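Local coordinates for protein arylamine n-acetyltransferase (Mycobacterium smegmatis, PDB 1W5R) that catalyses, in its native form, the transfer of acetyl groups from acetyl-coenzyme A to arylamines, at residues G26-I31 with Y127-G132; S140-E145 with Q150-E155; E155-T160 with Q177-F182. The protein carries 1 engineered substitution. All blocks are in the same frame, centred on the assembly; numbering follows the deposited sequence.

Contact 1 (G26-I31 with Y127-G132); sequences GTLHAI and YLVDVG
L28 packs on V129 and Y127 where helix 25-38 lies against strand 127-129, a buried apolar helix-on-sheet contact within the arylamine N-acetyltransferase fold. The layers are spaced by side chains: the CA atoms of L28 and V129 stand 8.9 Å apart, and the gap is bridged tip to tip. L28 extends its isobutyl group to the strand because CG lies opposite its backbone N (chi1 -169°). V129 answers with CG2, which sits equally between the two ends of the leucine, 4.1 Å from L28 CD1 and 4.1 Å from L28 CD2. The second of these methyls also approaches the root of the tyrosine side chain, L28 CD2 to Y127 CB being 4.3 Å. L84 of helix 73-87 and P141 also touch L28, so several elements meet at this leucine. Just past the strand comes D130, whose OD2 is hydrogen-bonded to H113 NE2, consistent with the aspartate and histidine of the family's Cys-His-Asp catalytic triad. N77 ND2 donates to the other oxygen, and the carboxylate also closes an Asx turn: G132 N donates to D130 OD1 over 3.0 Å, on the anti side and 32° out of the carboxylate plane.

Contact 2 (S140-E145 with Q150-E155); sequences SPIRLE and QQTRHE
Q150 meets R143 by two bonds from one side-chain amide. Its OE1 accepts from R143 N at 2.9 Å, in the carbonyl plane and on a lone pair, while NE2 donates to R143 O at 2.9 Å with a nearly straight angle of 168°; the acceptor lies almost exactly in the amide plane. Both backbone groups of R143 are thus bound by a side chain, and the paired bonds fix the amide's rotation. CG anti to the carbonyl carbon and an extended chain beyond it carry the group across. On its way the amide passes I142, with OE1 3.5 Å from I142 CB, and OE1 lies over one face of the R143 guanidinium, offset toward its rim, the guanidinium and amide planes 32° apart. That guanidinium is held side-on by E145, OE2 taking both NE and NH2. A water links Q150 NE2 to E145 O. The touching parts run nearly antiparallel. Strands 142-143 and 149-150 are the outermost of the eight-stranded sheet, and here a side-chain amide rather than a backbone ladder joins their ends, consistent with a curled sheet closing toward the barrel known for this family. T152 follows: its CG2 touches I142 CG2 at 4.0 Å, and its OG1 accepts from H154 N in an ST turn and donates to E155 O at 2.6 Å. R153 comes next, its backbone N giving a bond to S140 OG at 3.0 Å, bent to 140°. The serine oxygen is also 3.5 Å from R153 CG, while the arginine's NE donates to T139 O and its NH1 forms a salt bridge with D218.

Contact 3 (E155-T160 with Q177-F182); sequences EPYRLT and QPLYTF
Y157 touches L179, and L159 touches F182, in two purely apolar pairs that bridge strands 157-162 and 175-182. These are not adjacent strands: both are antiparallel neighbours of 165-172, their touching parts run 29° from parallel, and the CA atoms of Y157 and Q177 are 9.3 Å apart. Contact therefore depends on side chains spanning the middle strand on one face. Y157 has CG anti to its carbonyl carbon (chi1 -78°), which brings ring carbon CE2 to within 3.7 Å of L179 CD1; the two side chains cross at about a right angle, with the methyl oblique to the ring. Beyond this contact the phenol is fixed by its OH, hydrogen-bonded to Q136 O. In the second pair F182 takes the rarer setting, CG between backbone N and carbonyl carbon (chi1 66°), and turns its ring rim to the leucine. L159 CD2 meets that rim near the ring plane, 3.6 Å from F182 CE2 and 3.7 Å from F182 CZ, again with the side chains at about a right angle. The H166 ring meets that of F182 with the planes nearly parallel, and L168 packs on L159. L179 and Y180 both face L168, so the strand carries a classic beta bulge, placed in the curved antiparallel sheet that forms the barrel domain of arylamine N-acetyltransferases.

Overall arrangement
All three contacts draw on one antiparallel sheet but from different positions. Contact 1 is buried and apolar, where a helix lies on strand 127-129; contact 3 is also buried and apolar, but stays within the sheet, across an intervening strand. Contact 2 is only partly buried and mostly polar, with charged groups at its margin. Contacts 1 and 2 hold neighbouring strands, 127-129 and 142-143, joined by L128 N to I142 O at 2.8 Å. Contacts 2 and 3 share E155 and are tied by Q150 N to Y157 O at 2.8 Å. Contacts 1 and 3 meet where L128 nears L159 and F182, and Y180 OH makes a weak hydrogen bond to D130 OD2.

Contact 1 (G26-I31 with Y127-G132)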
loop_
_atom_site.group_PDB
_atom_site.type_symbol
_atom_site.label_atom_id
_atom_site.label_comp_id
_atom_site.label_asym_id
_atom_site.label_seq_id
_atom_site.Cartn_x
_atom_site.Cartn_y
_atom_site.Cartn_z
ATOM N N GLY A 26 27.187 9.642 -19.280
ATOM C CA GLY A 26 26.462 10.390 -18.250
ATOM C C GLY A 26 25.077 10.830 -18.698
ATOM O O GLY A 26 24.101 10.726 -17.949
ATOM N N THR A 27 24.992 11.306 -19.937
ATOM C CA THR A 27 23.722 11.733 -20.520
ATOM C C THR A 27 22.778 10.537 -20.674
ATOM O O THR A 27 21.591 10.654 -20.395
ATOM C CB THR A 27 23.924 12.415 -21.882
ATOM O OG1 THR A 27 24.650 13.632 -21.694
ATOM C CG2 THR A 27 22.582 12.736 -22.552
ATOM N N LEU A 28 23.320 9.404 -21.114
ATOM C CA LEU A 28 22.510 8.200 -21.302
ATOM C C LEU A 28 21.846 7.800 -19.988
ATOM O O LEU A 28 20.636 7.519 -19.952
ATOM C CB LEU A 28 23.347 7.062 -21.878
ATOM C CG LEU A 28 22.573 5.825 -22.367
ATOM C CD1 LEU A 28 21.572 6.167 -23.470
ATOM C CD2 LEU A 28 23.557 4.776 -22.835
ATOM N N HIS A 29 22.610 7.807 -18.900
ATOM C CA HIS A 29 22.042 7.534 -17.573
ATOM C C HIS A 29 20.955 8.548 -17.183
ATOM O O HIS A 29 19.881 8.185 -16.698
ATOM C CB HIS A 29 23.150 7.524 -16.510
ATOM C CG HIS A 29 23.983 6.284 -16.514
ATOM N ND1 HIS A 29 23.724 5.212 -15.687
ATOM C CD2 HIS A 29 25.068 5.939 -17.248
ATOM C CE1 HIS A 29 24.616 4.264 -15.909
ATOM N NE2 HIS A 29 25.447 4.682 -16.847
ATOM N N ALA A 30 21.232 9.831 -17.396
ATOM C CA ALA A 30 20.288 10.878 -17.012
ATOM C C ALA A 30 18.984 10.791 -17.794
ATOM O O ALA A 30 17.902 10.957 -17.225
ATOM C CB ALA A 30 20.922 12.264 -17.179
ATOM N N ILE A 31 19.089 10.533 -19.098
ATOM C CA ILE A 31 17.897 10.439 -19.945
ATOM C C ILE A 31 17.031 9.231 -19.559
ATOM O O ILE A 31 15.822 9.366 -19.434
ATOM C CB ILE A 31 18.265 10.414 -21.439
ATOM C CG1 ILE A 31 18.763 11.801 -21.873
ATOM C CG2 ILE A 31 17.061 9.982 -22.297
ATOM C CD1 ILE A 31 19.098 11.907 -23.342
ATOM N N TYR A 127 25.607 -0.664 -25.111
ATOM C CA TYR A 127 24.763 -0.696 -23.927
ATOM C C TYR A 127 23.354 -1.136 -24.271
ATOM O O TYR A 127 22.790 -0.705 -25.284
ATOM C CB TYR A 127 24.719 0.681 -23.277
ATOM C CG TYR A 127 26.052 1.050 -22.699
ATOM C CD1 TYR A 127 27.054 1.608 -23.502
ATOM C CD2 TYR A 127 26.331 0.792 -21.363
ATOM C CE1 TYR A 127 28.309 1.921 -22.956
ATOM C CE2 TYR A 127 27.563 1.104 -20.815
ATOM C CZ TYR A 127 28.542 1.661 -21.606
ATOM O OH TYR A 127 29.757 1.949 -21.024
ATOM N N LEU A 128 22.803 -2.009 -23.435
ATOM C CA LEU A 128 21.371 -2.311 -23.490
ATOM C C LEU A 128 20.592 -1.187 -22.832
ATOM O O LEU A 128 20.886 -0.784 -21.702
ATOM C CB LEU A 128 21.071 -3.643 -22.803
ATOM C CG LEU A 128 19.584 -4.037 -22.760
ATOM C CD1 LEU A 128 18.998 -4.198 -24.160
ATOM C CD2 LEU A 128 19.411 -5.278 -21.917
ATOM N N VAL A 129 19.600 -0.671 -23.555
ATOM C CA VAL A 129 18.732 0.379 -23.031
ATOM C C VAL A 129 17.298 -0.087 -23.249
ATOM O O VAL A 129 16.928 -0.486 -24.353
ATOM C CB VAL A 129 18.993 1.735 -23.733
ATOM C CG1 VAL A 129 17.997 2.771 -23.267
ATOM C CG2 VAL A 129 20.432 2.200 -23.432
ATOM N N ASP A 130 16.506 -0.059 -22.182
ATOM C CA ASP A 130 15.123 -0.518 -22.282
ATOM C C ASP A 130 14.302 0.256 -21.280
ATOM O O ASP A 130 14.388 0.009 -20.085
ATOM C CB ASP A 130 15.055 -2.023 -22.003
ATOM C CG ASP A 130 13.628 -2.580 -22.021
ATOM O OD1 ASP A 130 12.687 -1.864 -22.439
ATOM O OD2 ASP A 130 13.466 -3.764 -21.627
ATOM N N VAL A 131 13.543 1.222 -21.774
ATOM C CA VAL A 131 12.656 2.006 -20.918
ATOM C C VAL A 131 11.188 1.622 -21.166
ATOM O O VAL A 131 10.272 2.330 -20.735
ATOM C CB VAL A 131 12.876 3.530 -21.084
ATOM C CG1 VAL A 131 14.309 3.915 -20.667
ATOM C CG2 VAL A 131 12.584 3.973 -22.527
ATOM N N GLY A 132 10.984 0.504 -21.860
ATOM C CA GLY A 132 9.652 0.129 -22.320
ATOM C C GLY A 132 9.059 -1.162 -21.795
ATOM O O GLY A 132 7.992 -1.584 -22.273
#

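Contact 2 (S140-E145 with Q150-E155)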
loop_
_atom_site.group_PDB
_atom_site.type_symbol
_atom_site.label_atom_id
_atom_site.label_comp_id
_atom_site.label_asym_id
_atom_site.label_seq_id
_atom_site.Cartn_x
_atom_site.Cartn_y
_atom_site.Cartn_z
ATOM N N SER A 140 18.615 1.904 -15.634
ATOM C CA SER A 140 19.927 2.387 -16.075
ATOM C C SER A 140 20.216 1.714 -17.396
ATOM O O SER A 140 19.715 0.625 -17.653
ATOM C CB SER A 140 21.040 1.934 -15.107
ATOM O OG SER A 140 20.793 2.340 -13.784
ATOM N N PRO A 141 21.088 2.322 -18.222
ATOM C CA PRO A 141 21.683 1.540 -19.289
ATOM C C PRO A 141 22.642 0.537 -18.649
ATOM O O PRO A 141 23.245 0.848 -17.610
ATOM C CB PRO A 141 22.478 2.581 -20.088
ATOM C CG PRO A 141 22.778 3.658 -19.134
ATOM C CD PRO A 141 21.620 3.700 -18.165
ATOM N N ILE A 142 22.771 -0.651 -19.226
ATOM C CA ILE A 142 23.772 -1.610 -18.742
ATOM C C ILE A 142 24.640 -2.034 -19.905
ATOM O O ILE A 142 24.253 -1.865 -21.062
ATOM C CB ILE A 142 23.154 -2.848 -18.015
ATOM C CG1 ILE A 142 22.359 -3.735 -18.989
ATOM C CG2 ILE A 142 22.307 -2.410 -16.815
ATOM C CD1 ILE A 142 21.873 -5.046 -18.387
ATOM N N ARG A 143 25.827 -2.553 -19.614
ATOM C CA ARG A 143 26.703 -3.019 -20.686
ATOM C C ARG A 143 26.077 -4.225 -21.357
ATOM O O ARG A 143 25.645 -5.151 -20.692
ATOM C CB ARG A 143 28.110 -3.340 -20.170
ATOM C CG ARG A 143 28.810 -2.166 -19.504
ATOM C CD ARG A 143 30.296 -2.428 -19.288
ATOM N NE ARG A 143 30.517 -3.752 -18.707
ATOM C CZ ARG A 143 30.348 -4.052 -17.420
ATOM N NH1 ARG A 143 29.944 -3.123 -16.561
ATOM N NH2 ARG A 143 30.576 -5.285 -16.989
ATOM N N LEU A 144 25.996 -4.229 -22.675
ATOM C CA LEU A 144 25.458 -5.377 -23.410
ATOM C C LEU A 144 26.604 -6.402 -23.482
ATOM O O LEU A 144 27.333 -6.532 -24.474
ATOM C CB LEU A 144 24.942 -4.941 -24.801
ATOM C CG LEU A 144 24.051 -5.931 -25.561
ATOM C CD1 LEU A 144 23.596 -7.068 -24.643
ATOM C CD2 LEU A 144 22.836 -5.223 -26.142
ATOM N N GLU A 145 26.753 -7.078 -22.386
ATOM C CA GLU A 145 27.821 -8.005 -22.134
ATOM C C GLU A 145 27.297 -9.128 -21.253
ATOM O O GLU A 145 26.820 -8.882 -20.139
ATOM C CB GLU A 145 28.976 -7.261 -21.472
ATOM C CG GLU A 145 30.219 -8.080 -21.185
ATOM C CD GLU A 145 31.127 -7.464 -20.120
ATOM O OE1 GLU A 145 31.983 -8.209 -19.583
ATOM O OE2 GLU A 145 30.983 -6.258 -19.844
ATOM N N GLN A 150 25.191 -6.725 -12.947
ATOM C CA GLN A 150 25.394 -5.296 -13.067
ATOM C C GLN A 150 24.411 -4.546 -12.191
ATOM O O GLN A 150 23.200 -4.810 -12.233
ATOM C CB GLN A 150 25.233 -4.858 -14.524
ATOM C CG GLN A 150 26.198 -5.534 -15.484
ATOM C CD GLN A 150 26.128 -4.933 -16.870
ATOM O OE1 GLN A 150 26.352 -3.734 -17.048
ATOM N NE2 GLN A 150 25.803 -5.762 -17.861
ATOM N N GLN A 151 24.924 -3.622 -11.382
ATOM C CA GLN A 151 24.082 -2.747 -10.580
ATOM C C GLN A 151 23.394 -1.712 -11.467
ATOM O O GLN A 151 23.898 -1.352 -12.550
ATOM C CB GLN A 151 24.894 -2.058 -9.470
ATOM C CG GLN A 151 25.639 -3.026 -8.500
ATOM C CD GLN A 151 24.709 -3.987 -7.736
ATOM O OE1 GLN A 151 23.526 -3.694 -7.500
ATOM N NE2 GLN A 151 25.260 -5.123 -7.310
ATOM N N THR A 152 22.225 -1.270 -11.010
ATOM C CA THR A 152 21.441 -0.215 -11.659
ATOM C C THR A 152 20.979 0.777 -10.584
ATOM O O THR A 152 21.371 0.658 -9.406
ATOM C CB THR A 152 20.192 -0.800 -12.382
ATOM O OG1 THR A 152 19.208 -1.209 -11.414
ATOM C CG2 THR A 152 20.582 -1.989 -13.276
ATOM N N ARG A 153 20.127 1.731 -10.971
ATOM C CA ARG A 153 19.522 2.658 -10.001
ATOM C C ARG A 153 18.621 1.943 -8.993
ATOM O O ARG A 153 18.295 2.499 -7.942
ATOM C CB ARG A 153 18.717 3.774 -10.686
ATOM C CG ARG A 153 19.499 4.709 -11.585
ATOM C CD ARG A 153 18.678 5.937 -11.956
ATOM N NE ARG A 153 17.395 5.606 -12.584
ATOM C CZ ARG A 153 16.200 6.035 -12.172
ATOM N NH1 ARG A 153 16.062 6.833 -11.116
ATOM N NH2 ARG A 153 15.116 5.666 -12.835
ATOM N N HIS A 154 18.210 0.719 -9.324
ATOM C CA HIS A 154 17.328 -0.076 -8.477
ATOM C C HIS A 154 17.993 -1.427 -8.213
ATOM O O HIS A 154 19.032 -1.450 -7.542
ATOM C CB HIS A 154 15.916 -0.173 -9.092
ATOM C CG HIS A 154 15.274 1.165 -9.292
ATOM N ND1 HIS A 154 14.220 1.623 -8.535
ATOM C CD2 HIS A 154 15.598 2.176 -10.135
ATOM C CE1 HIS A 154 13.896 2.846 -8.932
ATOM N NE2 HIS A 154 14.718 3.201 -9.903
ATOM N N GLU A 155 17.443 -2.520 -8.743
ATOM C CA GLU A 155 17.936 -3.876 -8.440
ATOM C C GLU A 155 19.087 -4.243 -9.363
ATOM O O GLU A 155 19.241 -3.657 -10.436
ATOM C CB GLU A 155 16.832 -4.939 -8.638
ATOM C CG GLU A 155 15.507 -4.640 -8.005
ATOM C CD GLU A 155 14.566 -3.885 -8.930
ATOM O OE1 GLU A 155 15.031 -3.185 -9.853
ATOM O OE2 GLU A 155 13.351 -3.962 -8.695
HETATM O O HOH W 1 25.462 -8.733 -17.714
#

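Contact 3 (E155-T160 with Q177-F182)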
loop_
_atom_site.group_PDB
_atom_site.type_symbol
_atom_site.label_atom_id
_atom_site.label_comp_id
_atom_site.label_asym_id
_atom_site.label_seq_id
_atom_site.Cartn_x
_atom_site.Cartn_y
_atom_site.Cartn_z
ATOM N N GLU A 155 17.443 -2.520 -8.743
ATOM C CA GLU A 155 17.936 -3.876 -8.440
ATOM C C GLU A 155 19.087 -4.243 -9.363
ATOM O O GLU A 155 19.241 -3.657 -10.436
ATOM C CB GLU A 155 16.832 -4.939 -8.638
ATOM C CG GLU A 155 15.507 -4.640 -8.005
ATOM C CD GLU A 155 14.566 -3.885 -8.930
ATOM O OE1 GLU A 155 15.031 -3.185 -9.853
ATOM O OE2 GLU A 155 13.351 -3.962 -8.695
ATOM N N PRO A 156 19.897 -5.234 -8.959
ATOM C CA PRO A 156 20.853 -5.802 -9.903
ATOM C C PRO A 156 20.166 -6.504 -11.087
ATOM O O PRO A 156 19.109 -7.132 -10.920
ATOM C CB PRO A 156 21.613 -6.837 -9.070
ATOM C CG PRO A 156 21.284 -6.549 -7.654
ATOM C CD PRO A 156 20.000 -5.820 -7.603
ATOM N N TYR A 157 20.768 -6.379 -12.264
ATOM C CA TYR A 157 20.330 -7.120 -13.458
ATOM C C TYR A 157 21.501 -7.920 -14.011
ATOM O O TYR A 157 22.654 -7.668 -13.653
ATOM C CB TYR A 157 19.792 -6.186 -14.556
ATOM C CG TYR A 157 18.385 -5.658 -14.343
ATOM C CD1 TYR A 157 18.055 -4.881 -13.227
ATOM C CD2 TYR A 157 17.382 -5.913 -15.287
ATOM C CE1 TYR A 157 16.759 -4.383 -13.037
ATOM C CE2 TYR A 157 16.086 -5.402 -15.119
ATOM C CZ TYR A 157 15.785 -4.655 -13.991
ATOM O OH TYR A 157 14.521 -4.146 -13.816
ATOM N N ARG A 158 21.213 -8.876 -14.889
ATOM C CA ARG A 158 22.267 -9.707 -15.484
ATOM C C ARG A 158 21.880 -10.179 -16.884
ATOM O O ARG A 158 20.749 -10.656 -17.105
ATOM C CB ARG A 158 22.560 -10.924 -14.597
ATOM C CG ARG A 158 23.764 -11.737 -15.050
ATOM C CD ARG A 158 23.936 -12.998 -14.233
ATOM N NE ARG A 158 25.133 -13.735 -14.642
ATOM C CZ ARG A 158 25.260 -15.059 -14.599
ATOM N NH1 ARG A 158 24.278 -15.823 -14.156
ATOM N NH2 ARG A 158 26.387 -15.622 -15.012
ATOM N N LEU A 159 22.824 -10.057 -17.818
ATOM C CA LEU A 159 22.686 -10.677 -19.131
ATOM C C LEU A 159 23.462 -11.981 -19.148
ATOM O O LEU A 159 24.588 -12.060 -18.651
ATOM C CB LEU A 159 23.207 -9.764 -20.242
ATOM C CG LEU A 159 22.333 -8.559 -20.595
ATOM C CD1 LEU A 159 23.118 -7.526 -21.405
ATOM C CD2 LEU A 159 21.074 -9.001 -21.350
ATOM N N THR A 160 22.841 -13.016 -19.688
ATOM C CA THR A 160 23.537 -14.265 -20.007
ATOM C C THR A 160 23.237 -14.582 -21.465
ATOM O O THR A 160 22.306 -14.016 -22.052
ATOM C CB THR A 160 23.093 -15.427 -19.103
ATOM O OG1 THR A 160 21.664 -15.551 -19.126
ATOM C CG2 THR A 160 23.552 -15.204 -17.668
ATOM N N GLN A 177 14.916 -13.442 -11.740
ATOM C CA GLN A 177 13.786 -13.702 -12.622
ATOM C C GLN A 177 14.151 -13.313 -14.041
ATOM O O GLN A 177 14.448 -12.149 -14.308
ATOM C CB GLN A 177 12.570 -12.897 -12.176
ATOM C CG GLN A 177 12.072 -13.346 -10.804
ATOM C CD GLN A 177 10.709 -12.835 -10.454
ATOM O OE1 GLN A 177 10.178 -11.930 -11.098
ATOM N NE2 GLN A 177 10.118 -13.419 -9.411
ATOM N N PRO A 178 14.177 -14.297 -14.948
ATOM C CA PRO A 178 14.322 -13.968 -16.356
ATOM C C PRO A 178 13.157 -13.100 -16.838
ATOM O O PRO A 178 11.987 -13.367 -16.501
ATOM C CB PRO A 178 14.291 -15.349 -17.030
ATOM C CG PRO A 178 14.760 -16.311 -15.946
ATOM C CD PRO A 178 14.113 -15.759 -14.728
ATOM N N LEU A 179 13.486 -12.070 -17.611
ATOM C CA LEU A 179 12.489 -11.133 -18.119
ATOM C C LEU A 179 12.204 -11.399 -19.590
ATOM O O LEU A 179 11.045 -11.610 -19.971
ATOM C CB LEU A 179 12.951 -9.692 -17.928
ATOM C CG LEU A 179 13.276 -9.257 -16.484
ATOM C CD1 LEU A 179 13.623 -7.781 -16.508
ATOM C CD2 LEU A 179 12.149 -9.562 -15.476
ATOM N N TYR A 180 13.247 -11.381 -20.419
ATOM C CA TYR A 180 13.053 -11.646 -21.831
ATOM C C TYR A 180 14.344 -12.129 -22.454
ATOM O O TYR A 180 15.422 -11.972 -21.867
ATOM C CB TYR A 180 12.522 -10.405 -22.552
ATOM C CG TYR A 180 13.322 -9.128 -22.363
ATOM C CD1 TYR A 180 14.476 -8.865 -23.115
ATOM C CD2 TYR A 180 12.912 -8.159 -21.437
ATOM C CE1 TYR A 180 15.202 -7.669 -22.956
ATOM C CE2 TYR A 180 13.628 -6.964 -21.273
ATOM C CZ TYR A 180 14.784 -6.733 -22.032
ATOM O OH TYR A 180 15.482 -5.546 -21.922
ATOM N N THR A 181 14.218 -12.728 -23.633
ATOM C CA THR A 181 15.351 -13.125 -24.425
ATOM C C THR A 181 15.378 -12.265 -25.681
ATOM O O THR A 181 14.350 -11.776 -26.121
ATOM C CB THR A 181 15.262 -14.612 -24.822
ATOM O OG1 THR A 181 14.145 -14.818 -25.702
ATOM C CG2 THR A 181 15.117 -15.509 -23.591
ATOM N N PHE A 182 16.560 -12.059 -26.241
ATOM C CA PHE A 182 16.686 -11.269 -27.463
ATOM C C PHE A 182 17.968 -11.620 -28.191
ATOM O O PHE A 182 18.925 -12.107 -27.576
ATOM C CB PHE A 182 16.649 -9.763 -27.139
ATOM C CG PHE A 182 17.834 -9.269 -26.334
ATOM C CD1 PHE A 182 18.936 -8.701 -26.967
ATOM C CD2 PHE A 182 17.831 -9.348 -24.944
ATOM C CE1 PHE A 182 20.023 -8.224 -26.227
ATOM C CE2 PHE A 182 18.919 -8.882 -24.201
ATOM C CZ PHE A 182 20.012 -8.320 -24.840
#